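Long-range contacts in A putative transcriptional regulator (Rhodococcus sp., PDB 2HKU), which probably binds regulatory DNA through an N-terminal helix-turn-helix domain and controls transcription, as in other TetR-family regulators: residues A[79-84]-A[100-105]; A[94-99]-A[144-149]; A[137-142]-A[164-169]; A[153-158]-A[201-206]; A[170-175]-A[195-200]. All coordinates share one frame; numbering follows the deposited sequence.

Contact 1 of 5, residues A[79-84]-A[100-105]; sequences GKRAED and VGSLLG. With EDO (1,2-ethanediol), chain D.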
# COMPACT_ATOMS: atom_id res chain seq x y z
N GLY A 79 -4.66 -7.12 13.11
CA GLY A 79 -3.32 -7.30 13.60
C GLY A 79 -3.29 -8.14 14.91
O GLY A 79 -2.41 -8.99 15.07
N LYS A 80 -4.20 -7.89 15.85
CA LYS A 80 -4.20 -8.70 17.09
C LYS A 80 -4.56 -10.18 16.83
O LYS A 80 -3.95 -11.08 17.40
CB LYS A 80 -5.17 -8.10 18.13
CG LYS A 80 -5.02 -8.78 19.51
CD LYS A 80 -6.23 -8.47 20.36
CE LYS A 80 -5.96 -8.87 21.85
NZ LYS A 80 -6.14 -10.38 21.99
N ARG A 81 -5.54 -10.41 15.96
CA ARG A 81 -5.90 -11.78 15.54
C ARG A 81 -4.74 -12.53 14.94
O ARG A 81 -4.49 -13.71 15.32
CB ARG A 81 -7.14 -11.75 14.64
CG ARG A 81 -7.47 -13.05 13.89
CD ARG A 81 -7.87 -14.21 14.86
NE ARG A 81 -8.76 -13.75 15.92
CZ ARG A 81 -8.85 -14.29 17.14
NH1 ARG A 81 -8.07 -15.31 17.52
NH2 ARG A 81 -9.71 -13.77 18.02
N ALA A 82 -3.93 -11.87 14.09
CA ALA A 82 -2.76 -12.45 13.53
C ALA A 82 -1.74 -12.82 14.60
O ALA A 82 -1.19 -13.92 14.57
CB ALA A 82 -2.06 -11.49 12.41
N GLU A 83 -1.44 -11.88 15.50
CA GLU A 83 -0.50 -12.10 16.59
C GLU A 83 -1.03 -13.25 17.53
O GLU A 83 -0.26 -14.09 18.03
CB GLU A 83 -0.33 -10.80 17.38
CG GLU A 83 0.34 -9.77 16.47
CD GLU A 83 0.54 -8.39 17.11
OE1 GLU A 83 -0.11 -8.08 18.14
OE2 GLU A 83 1.38 -7.65 16.54
N ASP A 84 -2.34 -13.32 17.66
CA ASP A 84 -2.95 -14.24 18.59
C ASP A 84 -2.81 -15.62 18.02
O ASP A 84 -2.32 -16.50 18.72
CB ASP A 84 -4.39 -13.85 18.83
CG ASP A 84 -4.52 -12.89 19.97
OD1 ASP A 84 -3.54 -12.72 20.73
OD2 ASP A 84 -5.63 -12.35 20.14
N VAL A 100 1.71 -13.90 9.17
CA VAL A 100 1.63 -13.34 7.77
C VAL A 100 0.48 -13.89 7.02
O VAL A 100 -0.33 -13.17 6.43
CB VAL A 100 3.00 -13.60 7.05
CG1 VAL A 100 2.99 -13.12 5.63
CG2 VAL A 100 4.09 -12.93 7.81
N GLY A 101 0.31 -15.22 7.08
CA GLY A 101 -0.90 -15.81 6.52
C GLY A 101 -2.20 -15.25 7.01
O GLY A 101 -3.15 -15.19 6.24
N SER A 102 -2.29 -14.86 8.28
CA SER A 102 -3.54 -14.22 8.79
C SER A 102 -3.80 -12.84 8.18
O SER A 102 -4.90 -12.52 7.68
CB SER A 102 -3.47 -14.01 10.33
OG SER A 102 -4.76 -13.66 10.83
N LEU A 103 -2.79 -11.98 8.28
CA LEU A 103 -2.92 -10.61 7.70
C LEU A 103 -3.18 -10.66 6.19
O LEU A 103 -3.96 -9.93 5.73
CB LEU A 103 -1.66 -9.78 8.01
CG LEU A 103 -1.49 -9.47 9.50
CD1 LEU A 103 -0.17 -8.82 9.61
CD2 LEU A 103 -2.70 -8.61 10.06
N LEU A 104 -2.52 -11.55 5.44
CA LEU A 104 -2.64 -11.56 3.98
C LEU A 104 -3.85 -12.30 3.52
O LEU A 104 -4.36 -12.08 2.40
CB LEU A 104 -1.37 -12.09 3.29
CG LEU A 104 -0.14 -11.21 3.55
CD1 LEU A 104 1.14 -11.72 2.90
CD2 LEU A 104 -0.40 -9.77 3.10
N GLY A 105 -4.37 -13.18 4.38
CA GLY A 105 -5.56 -13.91 4.03
C GLY A 105 -6.83 -13.46 4.69
O GLY A 105 -7.50 -12.55 4.19
C1 EDO D . 3.50 -8.04 13.76
O1 EDO D . 3.42 -8.49 15.14
C2 EDO D . 2.11 -7.50 13.52
O2 EDO D . 2.11 -6.21 14.17
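Leu103 holds CG anti to its own carbonyl carbon (chi1 -67°), and this sets CG against the methyl of Ala82. Ser102 turns OG anti to its backbone N (chi1 -168°), beside the CA of Ala82. The contact is built round that alanine. Ala82 CB lies 3.6 Å from Ser102 CB and equally far from Leu103 CG. The CD2 branch of Leu103 also reaches Gly79, 3.8 Å from its CA. With the small residues Gly79, Ala82 and Ser102 here, the backbones come close. The axes of the two short helical segments approach to 8.4 Å, and Ala82 CA and Ser102 CA are 5.1 Å apart. The segments run nearly antiparallel, at 153°.

Polar groups lie at the margins. Arg81 passes Ser102 OG only with its CG, and its guanidinium turns away to a salt bridge with Asp85. On the other flank Glu83 OE2 accepts two hydrogen bonds from one ethanediol, from O1 at 2.6 Å and from O2 at 2.9 Å. The diol probably came from the crystallisation liquor. Behind Leu103, Phe168 of helix 161-181 continues the apolar core. The contact is a close antiparallel pair in which helix 63-87, running on from the helix-turn-helix region, packs on helix 92-104 of the helical C-terminal region, as in TetR-type regulators.

Contact 2 of 5, residues A[94-99]-A[144-149]; sequences DYTEKL and VALIRT. With EDO (1,2-ethanediol), chain D.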
# COMPACT_ATOMS: atom_id res chain seq x y z
N ASP A 94 6.84 -21.15 11.96
CA ASP A 94 5.41 -21.37 11.92
C ASP A 94 4.59 -20.20 12.53
O ASP A 94 3.41 -20.02 12.23
CB ASP A 94 5.13 -22.55 12.78
CG ASP A 94 4.14 -23.45 12.19
OD1 ASP A 94 2.98 -23.00 12.18
OD2 ASP A 94 4.52 -24.58 11.74
N TYR A 95 5.21 -19.49 13.45
CA TYR A 95 4.61 -18.31 14.07
C TYR A 95 4.49 -17.23 12.99
O TYR A 95 3.43 -16.64 12.82
CB TYR A 95 5.53 -17.86 15.17
CG TYR A 95 5.26 -16.53 15.82
CD1 TYR A 95 4.63 -16.46 17.07
CD2 TYR A 95 5.70 -15.35 15.21
CE1 TYR A 95 4.41 -15.25 17.67
CE2 TYR A 95 5.47 -14.14 15.78
CZ TYR A 95 4.85 -14.07 17.02
OH TYR A 95 4.66 -12.84 17.60
N THR A 96 5.61 -17.01 12.29
CA THR A 96 5.68 -16.13 11.16
C THR A 96 4.74 -16.48 10.04
O THR A 96 4.13 -15.56 9.51
CB THR A 96 7.08 -15.96 10.69
OG1 THR A 96 7.89 -15.74 11.83
CG2 THR A 96 7.22 -14.71 9.74
N GLU A 97 4.55 -17.77 9.72
CA GLU A 97 3.63 -18.19 8.63
C GLU A 97 2.20 -17.92 9.00
O GLU A 97 1.32 -17.51 8.21
CB GLU A 97 3.78 -19.74 8.35
CG GLU A 97 4.85 -20.16 7.37
CD GLU A 97 5.29 -21.66 7.50
OE1 GLU A 97 4.39 -22.53 7.40
OE2 GLU A 97 6.52 -21.96 7.71
N LYS A 98 1.94 -18.20 10.25
CA LYS A 98 0.65 -17.98 10.82
C LYS A 98 0.38 -16.44 10.88
O LYS A 98 -0.66 -15.99 10.56
CB LYS A 98 0.67 -18.59 12.23
CG LYS A 98 0.09 -20.04 12.33
CD LYS A 98 0.64 -20.72 13.67
CE LYS A 98 0.36 -22.26 13.64
NZ LYS A 98 -1.04 -22.46 13.36
N LEU A 99 1.32 -15.68 11.36
CA LEU A 99 1.05 -14.25 11.51
C LEU A 99 0.81 -13.64 10.11
O LEU A 99 -0.22 -13.09 9.86
CB LEU A 99 2.16 -13.60 12.29
CG LEU A 99 1.88 -12.20 12.91
CD1 LEU A 99 2.93 -11.94 14.00
CD2 LEU A 99 1.99 -11.13 11.83
N VAL A 144 6.89 -5.49 19.34
CA VAL A 144 6.73 -6.29 20.62
C VAL A 144 6.21 -7.69 20.42
O VAL A 144 6.32 -8.54 21.33
CB VAL A 144 5.88 -5.58 21.82
CG1 VAL A 144 6.43 -4.23 22.15
CG2 VAL A 144 4.32 -5.50 21.60
N ALA A 145 5.62 -7.93 19.25
CA ALA A 145 5.15 -9.28 18.94
C ALA A 145 6.11 -9.96 17.95
O ALA A 145 7.10 -10.56 18.39
CB ALA A 145 3.76 -9.21 18.44
N LEU A 146 5.93 -9.77 16.62
CA LEU A 146 6.91 -10.33 15.62
C LEU A 146 8.39 -10.10 15.80
O LEU A 146 9.14 -11.07 15.86
CB LEU A 146 6.55 -9.93 14.14
CG LEU A 146 7.33 -10.61 12.99
CD1 LEU A 146 6.91 -12.09 12.92
CD2 LEU A 146 7.07 -9.87 11.66
N ILE A 147 8.86 -8.86 15.84
CA ILE A 147 10.29 -8.54 15.80
C ILE A 147 11.00 -9.06 17.11
O ILE A 147 12.10 -9.58 17.06
CB ILE A 147 10.59 -6.99 15.49
CG1 ILE A 147 9.90 -6.48 14.18
CG2 ILE A 147 12.09 -6.67 15.40
CD1 ILE A 147 10.31 -7.28 12.90
N ARG A 148 10.32 -8.95 18.24
CA ARG A 148 10.79 -9.53 19.50
C ARG A 148 10.82 -11.07 19.46
O ARG A 148 11.81 -11.64 19.91
CB ARG A 148 9.90 -9.08 20.64
CG ARG A 148 10.46 -9.35 22.06
CD ARG A 148 9.41 -8.75 22.99
NE ARG A 148 9.72 -8.79 24.41
CZ ARG A 148 8.83 -8.51 25.36
NH1 ARG A 148 7.57 -8.19 25.05
NH2 ARG A 148 9.21 -8.59 26.63
N THR A 149 9.73 -11.71 19.02
CA THR A 149 9.70 -13.18 18.78
C THR A 149 11.00 -13.63 17.97
O THR A 149 11.75 -14.52 18.42
CB THR A 149 8.38 -13.63 18.15
OG1 THR A 149 7.31 -13.39 19.06
CG2 THR A 149 8.37 -15.14 17.88
C1 EDO D . 3.50 -8.04 13.76
O1 EDO D . 3.42 -8.49 15.14
C2 EDO D . 2.11 -7.50 13.52
O2 EDO D . 2.11 -6.21 14.17
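Tyr95 meets Thr149 tip to tip, with the threonine methyl set almost exactly over the centre of the phenol ring. This CH-pi contact joins two antiparallel helices of the TetR C-terminal domain, helix 92-104 and helix 125-152. Thr149 CG2 stands 3.6 Å from the ring centroid, 8° off the normal. Tyr95 has CG anti to its backbone N (chi1 170°), which places CG on the side facing helix 125-152; the ring continues from there. The segment axes stay 11.0 Å apart, so large side chains must span the space.

Leu146 CD1 fills the edge of the ring, in its plane, 3.8 Å from Tyr95 CE2. The same methyl touches Thr96 and Leu99. Thr96 OG1 has its hydrogen bond with Val92 O in its own helix. Helix 125-152 makes a wider pi-type turn at 144-147. Here Leu146 N donates to O1 of the ethanediol at 3.2 Å, with an N-H...O angle of 164°. Phe168 of helix 161-181 packs on both Leu99 and Leu146.

The threonine hydroxyl is held by its own helix. Thr149 OG1 donates to Ala145 O at 2.9 Å, from above the carbonyl plane, and that oxygen also accepts from Thr149 N.

Contact 3 of 5, residues A[137-142]-A[164-169]; sequences TLHSSG and ESKAFW. With EDO (1,2-ethanediol), chain D.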
# COMPACT_ATOMS: atom_id res chain seq x y z
N THR A 137 0.40 2.47 16.62
CA THR A 137 0.03 1.25 17.45
C THR A 137 0.36 -0.03 16.68
O THR A 137 0.82 -1.01 17.31
CB THR A 137 -1.48 1.24 17.80
OG1 THR A 137 -1.83 2.40 18.58
CG2 THR A 137 -1.93 -0.07 18.63
N LEU A 138 0.03 -0.09 15.36
CA LEU A 138 0.41 -1.26 14.53
C LEU A 138 1.92 -1.42 14.58
O LEU A 138 2.43 -2.53 14.78
CB LEU A 138 -0.02 -1.09 13.06
CG LEU A 138 -1.50 -1.06 12.71
CD1 LEU A 138 -1.90 -0.81 11.25
CD2 LEU A 138 -2.10 -2.50 13.18
N HIS A 139 2.65 -0.32 14.42
CA HIS A 139 4.12 -0.38 14.41
C HIS A 139 4.75 -0.75 15.77
O HIS A 139 5.68 -1.60 15.83
CB HIS A 139 4.70 0.98 13.93
CG HIS A 139 4.45 1.28 12.47
ND1 HIS A 139 4.37 2.57 11.97
CD2 HIS A 139 4.37 0.47 11.39
CE1 HIS A 139 4.20 2.53 10.65
NE2 HIS A 139 4.23 1.27 10.27
N SER A 140 4.19 -0.22 16.86
CA SER A 140 4.59 -0.68 18.25
C SER A 140 4.27 -2.16 18.41
O SER A 140 5.07 -2.93 18.97
CB SER A 140 3.80 0.12 19.34
OG SER A 140 4.33 1.42 19.25
N SER A 141 3.09 -2.51 17.98
CA SER A 141 2.65 -3.85 18.13
C SER A 141 3.63 -4.80 17.41
O SER A 141 3.89 -5.90 17.90
CB SER A 141 1.19 -4.04 17.68
OG SER A 141 1.16 -4.22 16.24
N GLY A 142 4.26 -4.35 16.30
CA GLY A 142 5.12 -5.24 15.53
C GLY A 142 6.47 -5.41 16.17
O GLY A 142 7.06 -6.52 16.11
N GLU A 164 12.35 -2.01 11.59
CA GLU A 164 12.03 -3.34 11.16
C GLU A 164 10.52 -3.55 11.24
O GLU A 164 9.93 -4.26 10.41
CB GLU A 164 12.79 -4.35 11.98
CG GLU A 164 14.30 -4.30 11.82
CD GLU A 164 14.76 -5.11 10.61
OE1 GLU A 164 13.90 -5.66 9.88
OE2 GLU A 164 15.99 -5.23 10.40
N SER A 165 9.87 -2.96 12.25
CA SER A 165 8.41 -3.04 12.33
C SER A 165 7.77 -2.32 11.15
O SER A 165 6.75 -2.80 10.63
CB SER A 165 7.81 -2.49 13.66
OG SER A 165 6.40 -2.91 13.72
N LYS A 166 8.30 -1.14 10.79
CA LYS A 166 7.74 -0.38 9.70
C LYS A 166 7.98 -1.04 8.35
O LYS A 166 7.18 -0.89 7.46
CB LYS A 166 8.34 1.05 9.68
CG LYS A 166 7.88 1.92 10.92
CD LYS A 166 8.67 3.22 10.98
CE LYS A 166 8.08 4.14 12.13
NZ LYS A 166 8.61 5.56 11.77
N ALA A 167 9.11 -1.73 8.20
CA ALA A 167 9.40 -2.52 6.98
C ALA A 167 8.45 -3.66 6.86
O ALA A 167 7.98 -3.98 5.75
CB ALA A 167 10.86 -3.05 7.02
N PHE A 168 8.09 -4.26 7.98
CA PHE A 168 7.09 -5.34 7.99
C PHE A 168 5.67 -4.74 7.61
O PHE A 168 4.99 -5.20 6.71
CB PHE A 168 6.99 -6.03 9.36
CG PHE A 168 5.83 -7.11 9.41
CD1 PHE A 168 6.03 -8.38 8.86
CD2 PHE A 168 4.58 -6.81 9.96
CE1 PHE A 168 4.97 -9.36 8.89
CE2 PHE A 168 3.50 -7.71 10.03
CZ PHE A 168 3.67 -9.01 9.43
N TRP A 169 5.24 -3.71 8.31
CA TRP A 169 3.93 -3.13 8.00
C TRP A 169 3.77 -2.55 6.56
O TRP A 169 2.71 -2.69 5.97
CB TRP A 169 3.46 -2.15 9.11
CG TRP A 169 2.76 -2.97 10.23
CD1 TRP A 169 3.28 -3.31 11.46
CD2 TRP A 169 1.49 -3.59 10.13
NE1 TRP A 169 2.37 -4.13 12.13
CE2 TRP A 169 1.27 -4.31 11.32
CE3 TRP A 169 0.51 -3.66 9.11
CZ2 TRP A 169 0.11 -5.06 11.54
CZ3 TRP A 169 -0.66 -4.39 9.34
CH2 TRP A 169 -0.88 -5.01 10.56
C1 EDO D . 3.50 -8.04 13.76
O1 EDO D . 3.42 -8.49 15.14
C2 EDO D . 2.11 -7.50 13.52
O2 EDO D . 2.11 -6.21 14.17
O HOH W 1 5.35 1.20 7.88
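Ser165 OG donates a short hydrogen bond of 2.6 Å to His139 O, in the carbonyl plane and on a lone pair. This is the tight part of the contact. Gly142, without a side chain, lets its CA come within 3.2 Å of Ser165 OG. On one face of Trp169 lies Leu138 CB, 4.0 Å from the centroid of the five-membered ring. Leu138 CD2 touches the six-membered ring at Trp169 CZ2, 3.8 Å away. The indole N-H, Trp169 NE1, donates to O2 of the ethanediol at 2.9 Å, which sits at the ring edge.

The wetter side belongs to His139 and Lys166. Lys166 CG sits over the centre of the imidazole, 3.6 Å from its centroid and 3° off the normal. The lysine chain runs on extended, and its NZ forms a salt bridge with Glu192 of the second subunit. A water joins His139 NE2, at 2.6 Å, to Lys166 O. His139 also packs on Gln178 of the second subunit.

The segments of helix 125-152 and helix 161-181 lie at 115° to each other, over a close serine-glycine approach. It is a helix crossing within the TetR-type C-terminal domain, whose His139-Lys166 side takes part in the contact with the second subunit.

Contact 4 of 5, residues A[153-158]-A[201-206]; sequences TGWQLR and LQIPET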
# COMPACT_ATOMS: atom_id res chain seq x y z
N THR A 153 14.61 -15.38 19.65
CA THR A 153 14.98 -16.70 19.10
C THR A 153 16.23 -16.72 18.23
O THR A 153 16.56 -17.78 17.73
CB THR A 153 13.81 -17.49 18.48
OG1 THR A 153 13.34 -16.83 17.31
CG2 THR A 153 12.68 -17.60 19.46
N GLY A 154 17.00 -15.63 18.14
CA GLY A 154 18.26 -15.63 17.37
C GLY A 154 18.46 -14.68 16.16
O GLY A 154 19.62 -14.40 15.71
N TRP A 155 17.36 -14.13 15.64
CA TRP A 155 17.43 -13.30 14.40
C TRP A 155 18.15 -11.94 14.62
O TRP A 155 17.93 -11.29 15.65
CB TRP A 155 15.97 -13.20 13.85
CG TRP A 155 15.71 -12.40 12.62
CD1 TRP A 155 15.72 -12.84 11.29
CD2 TRP A 155 15.31 -11.00 12.58
NE1 TRP A 155 15.37 -11.79 10.46
CE2 TRP A 155 15.11 -10.66 11.22
CE3 TRP A 155 15.13 -10.02 13.57
CZ2 TRP A 155 14.75 -9.37 10.82
CZ3 TRP A 155 14.74 -8.73 13.17
CH2 TRP A 155 14.57 -8.42 11.80
N GLN A 156 19.04 -11.55 13.71
CA GLN A 156 19.72 -10.31 13.81
C GLN A 156 18.95 -9.16 13.10
O GLN A 156 18.70 -9.23 11.87
CB GLN A 156 21.10 -10.35 13.14
CG GLN A 156 22.14 -11.34 13.73
CD GLN A 156 22.39 -11.11 15.20
OE1 GLN A 156 23.19 -10.22 15.58
NE2 GLN A 156 21.69 -11.89 16.05
N LEU A 157 18.62 -8.11 13.86
CA LEU A 157 18.20 -6.82 13.31
C LEU A 157 19.16 -6.41 12.22
O LEU A 157 20.39 -6.58 12.35
CB LEU A 157 18.28 -5.74 14.38
CG LEU A 157 17.13 -5.13 15.20
CD1 LEU A 157 15.76 -5.83 15.19
CD2 LEU A 157 17.61 -4.87 16.63
N ARG A 158 18.59 -5.85 11.16
CA ARG A 158 19.36 -5.27 10.08
C ARG A 158 19.32 -3.75 10.28
O ARG A 158 20.16 -3.03 9.80
CB ARG A 158 18.72 -5.64 8.71
CG ARG A 158 18.83 -7.06 8.25
CD ARG A 158 17.77 -7.94 8.89
NE ARG A 158 16.42 -7.39 8.61
CZ ARG A 158 15.61 -7.90 7.69
NH1 ARG A 158 14.43 -7.32 7.52
NH2 ARG A 158 15.97 -8.98 6.93
N LEU A 201 12.37 -10.81 5.53
CA LEU A 201 12.84 -11.11 6.90
C LEU A 201 14.12 -11.97 6.87
O LEU A 201 14.95 -11.84 7.77
CB LEU A 201 11.75 -11.84 7.66
CG LEU A 201 10.50 -10.97 7.92
CD1 LEU A 201 9.37 -11.78 8.49
CD2 LEU A 201 10.93 -9.84 8.87
N GLN A 202 14.25 -12.81 5.82
CA GLN A 202 15.38 -13.75 5.60
C GLN A 202 15.79 -14.41 6.96
O GLN A 202 16.80 -14.06 7.54
CB GLN A 202 16.53 -12.99 4.94
CG GLN A 202 17.36 -13.82 3.97
CD GLN A 202 16.50 -14.46 2.85
OE1 GLN A 202 16.20 -15.66 2.90
NE2 GLN A 202 16.08 -13.65 1.84
N ILE A 203 14.92 -15.26 7.49
CA ILE A 203 15.02 -15.80 8.83
C ILE A 203 15.80 -17.11 8.64
O ILE A 203 15.29 -18.00 7.94
CB ILE A 203 13.63 -16.23 9.37
CG1 ILE A 203 12.65 -15.07 9.43
CG2 ILE A 203 13.77 -16.89 10.80
CD1 ILE A 203 11.27 -15.48 9.91
N PRO A 204 17.01 -17.21 9.26
CA PRO A 204 17.80 -18.47 9.25
C PRO A 204 17.01 -19.71 9.60
O PRO A 204 16.12 -19.69 10.48
CB PRO A 204 18.91 -18.20 10.25
CG PRO A 204 19.17 -16.68 10.17
CD PRO A 204 17.73 -16.12 9.97
N GLU A 205 17.32 -20.80 8.89
CA GLU A 205 16.57 -22.04 9.07
C GLU A 205 16.53 -22.49 10.55
O GLU A 205 15.52 -23.01 11.01
CB GLU A 205 17.09 -23.16 8.16
CG GLU A 205 16.02 -24.16 7.81
CD GLU A 205 16.55 -25.42 7.12
OE1 GLU A 205 17.59 -25.32 6.41
OE2 GLU A 205 15.92 -26.52 7.31
N THR A 206 17.61 -22.26 11.28
CA THR A 206 17.79 -22.71 12.68
C THR A 206 16.84 -21.96 13.64
O THR A 206 16.07 -22.58 14.44
CB THR A 206 19.29 -22.69 13.11
OG1 THR A 206 19.87 -21.39 12.90
CG2 THR A 206 20.11 -23.74 12.29
O HOH W 2 17.99 -11.09 7.57
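The Trp155 indole meets segment 201-206 with its edge. Leu201 O, Ile203 CA and Pro204 CD all lie near the ring plane. The Arg158 guanidinium has Trp155 CZ2 over one face, 3.4 Å above its plane and offset toward the rim. Its NH1 in turn lies at the edge of the indole.

The main polar link is Trp155 NE1 to Leu201 O, a hydrogen bond of 2.7 Å. It is nearly straight, with an N-H...O angle of 170°, and the oxygen lies in the indole plane. Trp155 has CG anti to its backbone N (chi1 179°), which places CG toward segment 201-206. Apolar contacts flank the bond. Trp155 CD1 is 4.1 Å from Pro204 CD and 4.2 Å from Ile203 CG1, while CZ2 lies 4.3 Å from Leu201 CD2.

Arg158 bends at chi2 and chi3. Its NE forms a salt bridge with Glu164, and NH2 donates to Asn200 O. NH2 also donates to a water at 3.0 Å, and this water donates to Gln202 O. The chain leaves helix 190-201 at Gln202. Loop side chains thus take up the carbonyls of Asn200 and Leu201 at the C-terminal end of this helix, in the helical C-terminal part of a TetR-type regulator.

The contact ties the loop between helix 125-152 and helix 161-181 to the turn before helix 205-209. Leu150 of helix 125-152 packs on Trp155 and Ile203. Thr96 of helix 92-104 touches Leu201 and Ile203, and Arg158 packs on Gln202 of the second subunit.

Contact 5 of 5, residues A[170-175]-A[195-200]; sequences SAIFGL and AVIFAN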
# COMPACT_ATOMS: atom_id res chain seq x y z
N SER A 170 4.74 -1.77 6.08
CA SER A 170 4.57 -1.22 4.71
C SER A 170 4.57 -2.27 3.61
O SER A 170 3.83 -2.14 2.66
CB SER A 170 5.66 -0.23 4.41
OG SER A 170 6.89 -0.83 4.69
N ALA A 171 5.34 -3.37 3.79
CA ALA A 171 5.19 -4.62 2.94
C ALA A 171 3.76 -5.21 2.99
O ALA A 171 3.13 -5.51 1.96
CB ALA A 171 6.24 -5.72 3.36
N ILE A 172 3.26 -5.43 4.22
CA ILE A 172 1.92 -5.88 4.35
C ILE A 172 0.91 -4.99 3.57
O ILE A 172 0.13 -5.52 2.80
CB ILE A 172 1.48 -6.09 5.86
CG1 ILE A 172 2.31 -7.25 6.52
CG2 ILE A 172 -0.01 -6.28 5.94
CD1 ILE A 172 1.95 -8.70 6.02
N PHE A 173 0.94 -3.67 3.78
CA PHE A 173 0.07 -2.72 3.05
C PHE A 173 0.19 -2.86 1.54
O PHE A 173 -0.81 -3.06 0.83
CB PHE A 173 0.36 -1.26 3.48
CG PHE A 173 0.11 -0.98 4.96
CD1 PHE A 173 -0.93 -1.61 5.64
CD2 PHE A 173 0.91 -0.07 5.63
CE1 PHE A 173 -1.12 -1.30 7.05
CE2 PHE A 173 0.74 0.25 7.00
CZ PHE A 173 -0.23 -0.35 7.68
N GLY A 174 1.43 -2.85 1.06
CA GLY A 174 1.70 -2.93 -0.44
C GLY A 174 1.33 -4.30 -1.02
O GLY A 174 0.86 -4.42 -2.17
N LEU A 175 1.55 -5.37 -0.25
CA LEU A 175 1.10 -6.71 -0.69
C LEU A 175 -0.41 -6.86 -0.71
O LEU A 175 -0.97 -7.39 -1.68
CB LEU A 175 1.71 -7.86 0.14
CG LEU A 175 3.18 -7.93 0.03
CD1 LEU A 175 3.97 -8.59 1.22
CD2 LEU A 175 3.55 -8.53 -1.30
N ALA A 195 5.55 -15.31 0.54
CA ALA A 195 6.97 -15.48 0.21
C ALA A 195 7.76 -14.14 0.14
O ALA A 195 8.94 -14.08 0.44
CB ALA A 195 7.13 -16.26 -1.11
N VAL A 196 7.11 -13.05 -0.25
CA VAL A 196 7.85 -11.73 -0.25
C VAL A 196 8.20 -11.40 1.25
O VAL A 196 9.30 -11.00 1.54
CB VAL A 196 6.97 -10.56 -0.91
CG1 VAL A 196 7.45 -9.21 -0.49
CG2 VAL A 196 6.88 -10.69 -2.52
N ILE A 197 7.26 -11.59 2.18
CA ILE A 197 7.55 -11.25 3.61
C ILE A 197 8.69 -12.14 4.11
O ILE A 197 9.66 -11.63 4.66
CB ILE A 197 6.35 -11.36 4.55
CG1 ILE A 197 5.19 -10.38 4.21
CG2 ILE A 197 6.77 -11.19 6.06
CD1 ILE A 197 5.53 -8.88 4.41
N PHE A 198 8.61 -13.46 3.83
CA PHE A 198 9.81 -14.32 4.09
C PHE A 198 11.15 -13.89 3.50
O PHE A 198 12.19 -13.97 4.18
CB PHE A 198 9.46 -15.80 3.86
CG PHE A 198 8.60 -16.36 4.95
CD1 PHE A 198 9.18 -16.74 6.17
CD2 PHE A 198 7.24 -16.47 4.80
CE1 PHE A 198 8.41 -17.25 7.23
CE2 PHE A 198 6.42 -16.97 5.85
CZ PHE A 198 7.03 -17.36 7.07
N ALA A 199 11.17 -13.44 2.24
CA ALA A 199 12.36 -12.86 1.66
C ALA A 199 12.77 -11.57 2.30
O ALA A 199 13.99 -11.28 2.38
CB ALA A 199 12.20 -12.68 0.13
N ASN A 200 11.80 -10.75 2.76
CA ASN A 200 12.15 -9.50 3.46
C ASN A 200 12.84 -9.78 4.81
O ASN A 200 13.69 -9.05 5.21
CB ASN A 200 10.89 -8.64 3.75
CG ASN A 200 10.28 -8.00 2.49
OD1 ASN A 200 9.16 -7.48 2.53
ND2 ASN A 200 10.99 -8.03 1.42
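Ile197 points its CD1 methyl into a group formed by Ala171, Ile172 and Leu175. Its CG1 is anti to the carbonyl carbon (chi1 -63°), and CD1 then turns onto the other helix. Ile197 and Ile172 cross at about a right angle, with their CD1 atoms 3.9 Å apart. Leu175 meets Ile197 at a slant, CD1 to CD1, at 3.6 Å. The approach to Ala171 CB is tighter than usual for carbon atoms, with Ile197 CD1 at 3.4 Å.

Val196 also packs on Leu175, again obliquely. Its CG1 lies 3.9 Å from Leu175 CD1. Asn200 OD1 rests 3.5 Å from Ala171 CB.

The two segments run nearly antiparallel, at 157°, with axes 10.5 Å apart. Val100 and Leu104 of helix 92-104 extend the apolar cluster. The second subunit packs alongside: its Ser170 touches Leu175, its Lys166 touches Val196 and its Ala167 touches Asn200. This is consistent with helices 161-181 and 190-201 being the pair through which TetR-family dimers commonly associate. The residues that touch are all buried and nearly all aliphatic. Cohesion between these segments therefore comes from van der Waals packing and the hydrophobic effect, without directed polar bonds.

Contacts 1, 2, 3 and 5 are buried, and contact 4 is partly buried, about 24 Å from the chain centre to the contact centre. Contacts 1 and 2 share helix 92-104, contacts 2 and 3 share helix 125-152, and contacts 3 and 5 share helix 161-181. Phe168 packs against residues of contacts 1, 2 and 5. One ethanediol touches contacts 1, 2 and 3. Contacts 1 and 5 are apolar across their segments, contact 2 adds a CH-pi contact, and contacts 3 and 4 include direct hydrogen bonds and waters. A salt bridge joins contacts 3 and 4. Contacts 3, 4 and 5 also meet the second subunit.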